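Local coordinates for probable glutamine-binding lipoprotein GlnH (GLNBP) (Mycobacterium tuberculosis, PDB 6H1U) that probably acts as the solute-binding lipoprotein of an amino-acid ABC transporter, and holds an acidic amino acid, here aspartate, between its two lobes, at residues C25-S30 with I124-R129; S207-I212 with A231-G236. All coordinates share one frame; numbering follows the deposited sequence.

Interaction 1. Residues C25-S30 with I124-R129. With ASP (aspartic acid), chain B.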
# COMPACT_ATOMS: atom_id res chain seq x y z
N CYS A 25 -11.10 -10.83 12.08
CA CYS A 25 -10.95 -12.10 11.39
C CYS A 25 -9.53 -12.63 11.44
O CYS A 25 -9.21 -13.59 10.74
CB CYS A 25 -11.37 -11.99 9.92
SG CYS A 25 -10.31 -10.89 8.98
N ASP A 26 -8.66 -12.02 12.25
CA ASP A 26 -7.22 -12.28 12.21
C ASP A 26 -6.74 -12.18 10.76
O ASP A 26 -6.21 -13.15 10.21
CB ASP A 26 -6.89 -13.63 12.82
CG ASP A 26 -5.39 -13.89 12.88
OD1 ASP A 26 -4.61 -12.92 12.84
OD2 ASP A 26 -5.00 -15.08 13.00
N PRO A 27 -6.90 -11.02 10.12
CA PRO A 27 -6.73 -10.95 8.67
C PRO A 27 -5.32 -11.26 8.20
O PRO A 27 -5.16 -11.67 7.05
CB PRO A 27 -7.11 -9.50 8.33
CG PRO A 27 -6.83 -8.74 9.60
CD PRO A 27 -7.16 -9.69 10.72
N THR A 28 -4.30 -11.07 9.03
CA THR A 28 -2.94 -11.16 8.52
C THR A 28 -2.43 -12.60 8.42
O THR A 28 -1.35 -12.81 7.87
CB THR A 28 -1.98 -10.35 9.39
OG1 THR A 28 -2.03 -10.81 10.75
CG2 THR A 28 -2.37 -8.87 9.36
N ALA A 29 -3.19 -13.58 8.90
CA ALA A 29 -2.75 -14.97 8.78
C ALA A 29 -2.95 -15.45 7.35
O ALA A 29 -4.00 -15.21 6.75
CB ALA A 29 -3.52 -15.85 9.77
N SER A 30 -1.94 -16.13 6.81
CA SER A 30 -1.96 -16.54 5.41
C SER A 30 -1.49 -17.98 5.30
O SER A 30 -1.34 -18.67 6.31
CB SER A 30 -1.10 -15.58 4.58
OG SER A 30 -1.17 -15.85 3.19
N ILE A 124 -4.05 -5.41 4.40
CA ILE A 124 -4.81 -6.64 4.57
C ILE A 124 -5.92 -6.37 5.58
O ILE A 124 -5.65 -6.04 6.74
CB ILE A 124 -3.90 -7.78 5.06
CG1 ILE A 124 -2.72 -7.99 4.11
CG2 ILE A 124 -4.69 -9.07 5.23
CD1 ILE A 124 -1.52 -8.64 4.82
N THR A 125 -7.17 -6.53 5.14
CA THR A 125 -8.32 -6.31 6.01
C THR A 125 -9.30 -7.46 5.90
O THR A 125 -9.32 -8.19 4.90
CB THR A 125 -9.07 -5.01 5.68
OG1 THR A 125 -9.68 -5.14 4.40
CG2 THR A 125 -8.12 -3.82 5.66
N CYS A 126 -10.12 -7.60 6.94
CA CYS A 126 -11.20 -8.59 6.92
C CYS A 126 -12.15 -8.36 5.76
O CYS A 126 -12.60 -9.31 5.12
CB CYS A 126 -11.96 -8.53 8.24
SG CYS A 126 -10.91 -9.05 9.58
N GLU A 127 -12.49 -7.09 5.50
CA GLU A 127 -13.40 -6.77 4.41
C GLU A 127 -12.81 -7.19 3.07
O GLU A 127 -13.51 -7.77 2.23
CB GLU A 127 -13.70 -5.27 4.43
CG GLU A 127 -14.44 -4.80 5.69
CD GLU A 127 -13.53 -4.25 6.80
OE1 GLU A 127 -12.34 -4.65 6.90
OE2 GLU A 127 -14.02 -3.42 7.60
N ARG A 128 -11.52 -6.91 2.86
CA ARG A 128 -10.91 -7.25 1.58
C ARG A 128 -10.72 -8.76 1.44
O ARG A 128 -10.76 -9.27 0.31
CB ARG A 128 -9.59 -6.52 1.42
CG ARG A 128 -9.80 -5.04 1.14
CD ARG A 128 -8.48 -4.29 1.18
NE ARG A 128 -8.70 -2.87 0.89
CZ ARG A 128 -7.74 -1.95 0.93
NH1 ARG A 128 -6.50 -2.30 1.25
NH2 ARG A 128 -8.03 -0.67 0.66
N ARG A 129 -10.51 -9.47 2.55
CA ARG A 129 -10.32 -10.91 2.47
C ARG A 129 -11.59 -11.65 2.07
O ARG A 129 -11.51 -12.83 1.71
CB ARG A 129 -9.82 -11.46 3.81
CG ARG A 129 -8.30 -11.41 3.93
CD ARG A 129 -7.79 -12.44 4.91
NE ARG A 129 -6.35 -12.63 4.84
CZ ARG A 129 -5.75 -13.41 3.94
NH1 ARG A 129 -6.47 -14.07 3.04
NH2 ARG A 129 -4.42 -13.54 3.96
N ASP B . -2.57 1.06 2.59
CA ASP B . -3.84 1.78 2.48
C ASP B . -4.86 0.94 1.72
O ASP B . -5.91 1.46 1.31
CB ASP B . -3.63 3.14 1.78
CG ASP B . -3.26 3.00 0.31
OD1 ASP B . -3.29 4.02 -0.41
OD2 ASP B . -2.91 1.88 -0.12
OXT ASP B . -4.61 -0.25 1.51
O HOH W 1 -2.31 -12.23 5.21
O HOH W 2 -4.38 -16.65 2.84
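Pro27 and Cys126 bring the two backbones nearest, CA to CA 5.3 Å, where a type I turn from Asp26 to Ala29 meets the start of the short helical turn 126-129. A disulfide joins them there. Cys25 SG and Cys126 SG are bonded at 2.0 Å with a chi3 of -101°. Cys25 reaches its partner with SG set between its own backbone N and carbonyl carbon (chi1 64°). The Pro27 ring lies beside this bridge. Its CB comes to 3.8 Å from Cys126 N, and its CD to 4.0 Å from Cys126 SG. Ile124 CG2 touches Pro27 O at 3.2 Å.

In this family 3 solute-binding protein, which has the type 2 periplasmic binding fold, 124-129 carries part of the ligand site. Pro27 O also takes the direct polar bond of the contact. Arg129 NE donates to Pro27 O at 2.7 Å, with an N-H...O angle of 158°. The bond lies in the carbonyl plane and at the edge of the guanidinium. The extended Arg129 chain carries the group past the turn, where NH2 donates a hydrogen bond to a water that in turn bonds weakly to Thr28 O. Asn133 and Phe134 hold the guanidinium from outside.

Thr125 is the N-cap, its OG1 accepting from Arg128 N at 3.0 Å. Arg128 turns away from the turn and pairs, at its guanidinium edge and through two bonds, with the bound aspartate's alpha-carboxylate. Its NH1 donates to OXT at 2.8 Å and NH2 to O. Ser123 O takes a second bond from Arg128 NH1.

Interaction 2. Residues S207-I212 with A231-G236. With ASP (aspartic acid), chain B.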
# COMPACT_ATOMS: atom_id res chain seq x y z
N SER A 207 -4.27 12.52 5.29
CA SER A 207 -4.07 11.45 6.27
C SER A 207 -4.05 10.10 5.57
O SER A 207 -5.04 9.71 4.94
CB SER A 207 -5.15 11.47 7.36
OG SER A 207 -4.91 10.42 8.28
N THR A 208 -2.92 9.40 5.67
CA THR A 208 -2.79 8.02 5.19
C THR A 208 -1.56 7.40 5.83
O THR A 208 -0.99 7.95 6.78
CB THR A 208 -2.74 7.97 3.65
OG1 THR A 208 -2.85 6.61 3.20
CG2 THR A 208 -1.46 8.58 3.08
N ASP A 209 -1.17 6.23 5.32
CA ASP A 209 0.00 5.49 5.80
C ASP A 209 1.21 6.40 5.93
O ASP A 209 1.54 7.14 4.99
CB ASP A 209 0.36 4.37 4.83
CG ASP A 209 -0.80 3.46 4.48
OD1 ASP A 209 -1.93 3.61 5.00
OD2 ASP A 209 -0.56 2.56 3.65
N ASP A 210 1.92 6.31 7.06
CA ASP A 210 3.11 7.15 7.25
C ASP A 210 4.18 6.86 6.20
O ASP A 210 4.96 7.76 5.85
CB ASP A 210 3.67 7.00 8.67
CG ASP A 210 3.95 5.55 9.10
OD1 ASP A 210 3.69 4.57 8.36
OD2 ASP A 210 4.44 5.39 10.24
N THR A 211 4.23 5.63 5.69
CA THR A 211 5.10 5.28 4.58
C THR A 211 4.80 6.12 3.34
O THR A 211 5.71 6.68 2.71
CB THR A 211 4.92 3.80 4.26
OG1 THR A 211 3.51 3.53 4.23
CG2 THR A 211 5.56 2.93 5.33
N ILE A 212 3.53 6.16 2.93
CA ILE A 212 3.11 6.97 1.79
C ILE A 212 3.36 8.44 2.07
O ILE A 212 3.86 9.18 1.20
CB ILE A 212 1.63 6.70 1.48
CG1 ILE A 212 1.44 5.22 1.07
CG2 ILE A 212 1.11 7.67 0.41
CD1 ILE A 212 -0.00 4.87 0.75
N ALA A 231 -4.17 4.02 12.82
CA ALA A 231 -4.70 2.76 12.30
C ALA A 231 -3.60 1.93 11.68
O ALA A 231 -2.89 2.41 10.79
CB ALA A 231 -5.80 3.01 11.26
N ASP A 232 -3.48 0.67 12.11
CA ASP A 232 -2.50 -0.24 11.54
C ASP A 232 -2.76 -0.47 10.06
O ASP A 232 -3.91 -0.57 9.63
CB ASP A 232 -2.55 -1.58 12.27
CG ASP A 232 -1.49 -2.54 11.80
OD1 ASP A 232 -0.32 -2.10 11.72
OD2 ASP A 232 -1.82 -3.71 11.50
N GLN A 233 -1.68 -0.59 9.28
CA GLN A 233 -1.77 -0.83 7.83
C GLN A 233 -0.79 -1.93 7.45
O GLN A 233 0.33 -1.66 6.99
CB GLN A 233 -1.48 0.45 7.04
CG GLN A 233 -2.29 1.67 7.51
CD GLN A 233 -3.79 1.51 7.24
OE1 GLN A 233 -4.20 0.83 6.31
NE2 GLN A 233 -4.62 2.18 8.06
N PRO A 234 -1.19 -3.19 7.61
CA PRO A 234 -0.27 -4.30 7.29
C PRO A 234 -0.35 -4.65 5.81
O PRO A 234 -1.37 -5.16 5.35
CB PRO A 234 -0.78 -5.44 8.18
CG PRO A 234 -2.27 -5.18 8.30
CD PRO A 234 -2.49 -3.67 8.11
N TYR A 235 0.71 -4.38 5.05
CA TYR A 235 0.67 -4.60 3.61
C TYR A 235 0.78 -6.07 3.25
O TYR A 235 1.64 -6.78 3.77
CB TYR A 235 1.80 -3.87 2.89
CG TYR A 235 1.79 -2.38 2.95
CD1 TYR A 235 0.74 -1.68 3.52
CD2 TYR A 235 2.85 -1.66 2.41
CE1 TYR A 235 0.75 -0.27 3.55
CE2 TYR A 235 2.86 -0.26 2.44
CZ TYR A 235 1.81 0.41 3.02
OH TYR A 235 1.85 1.80 3.04
N GLY A 236 -0.04 -6.49 2.29
CA GLY A 236 0.10 -7.81 1.72
C GLY A 236 0.09 -7.73 0.21
O GLY A 236 -0.39 -6.77 -0.38
N ASP B . -2.57 1.06 2.59
CA ASP B . -3.84 1.78 2.48
C ASP B . -4.86 0.94 1.72
O ASP B . -5.91 1.46 1.31
CB ASP B . -3.63 3.14 1.78
CG ASP B . -3.26 3.00 0.31
OD1 ASP B . -3.29 4.02 -0.41
OD2 ASP B . -2.91 1.88 -0.12
OXT ASP B . -4.61 -0.25 1.51
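Asp209 meets Gln233 and Tyr235 of the facing strand from just before helix 210-219. Ahead of it, Thr208 OG1 lies 3.8 Å from CB of the bound aspartate and is hydrogen-bonded to Ser172. The chain turns a corner at Thr208, and Asp209 then points toward 231-236. Asp209 holds the N-cap position but makes no capping bond with its side chain. Its CG is anti to the carbonyl carbon (chi1 -52°), which brings OD2 between the ligand amine and Tyr235 OH.

Asp209 OD2 accepts two bonds. The ligand N donates at 2.7 Å, and Tyr235 OH donates at 2.6 Å to the anti lone pair. OD2 lies in the ring plane at the edge of Tyr235, and the carboxylate is turned 37° from the ring. The other oxygen, Asp209 OD1, rests against Gln233 CG at 3.2 Å. Gln233 bends at chi2, and its amide is 21° from the carboxylate plane. Gln233 OE1 accepts from Ser123 and Thr171, both ligand-binding residues.

In the first turn of the helix, Thr211 OG1 donates to Tyr235 OH at 2.7 Å. Ile212 follows with CG1 4.0 Å from Tyr235 OH, while its CD1 packs on the ligand side-chain carboxylate, 3.6 Å from OD1.

The chain of hydrogen bonds runs one way, from Thr211 OG1 through Tyr235 OH to Asp209 OD2. Tyr235 OH is used both as donor and as acceptor, which fixes its rotation. The two donors on OD2 would favour an ionised Asp209, a suitable partner for a ligand ammonium group.

In the fold
The centres of the two contacts lie about 15 Å apart. Interaction 1 closes along the chain before interaction 2 opens. They join through strand 232-240: Ile124 N and Pro234 O are a probable hydrogen bond, 2.8 Å apart. Ile124 CD1 also packs on the Tyr235 backbone, and Thr28 CG2 on the Pro234 ring. Strand 232-240 belongs to the large mixed sheet, whereas 29-30 pairs with 284-285 in a separate small sheet. Both contacts reach the same aspartate. Interaction 1 supplies a partner for its alpha-carboxylate and interaction 2 one for its amine. Together they bind both alpha groups of the ligand, consistent with amino-acid recognition, and Arg106, Thr121, Ser123, Thr171 and Trp191 add further bonds.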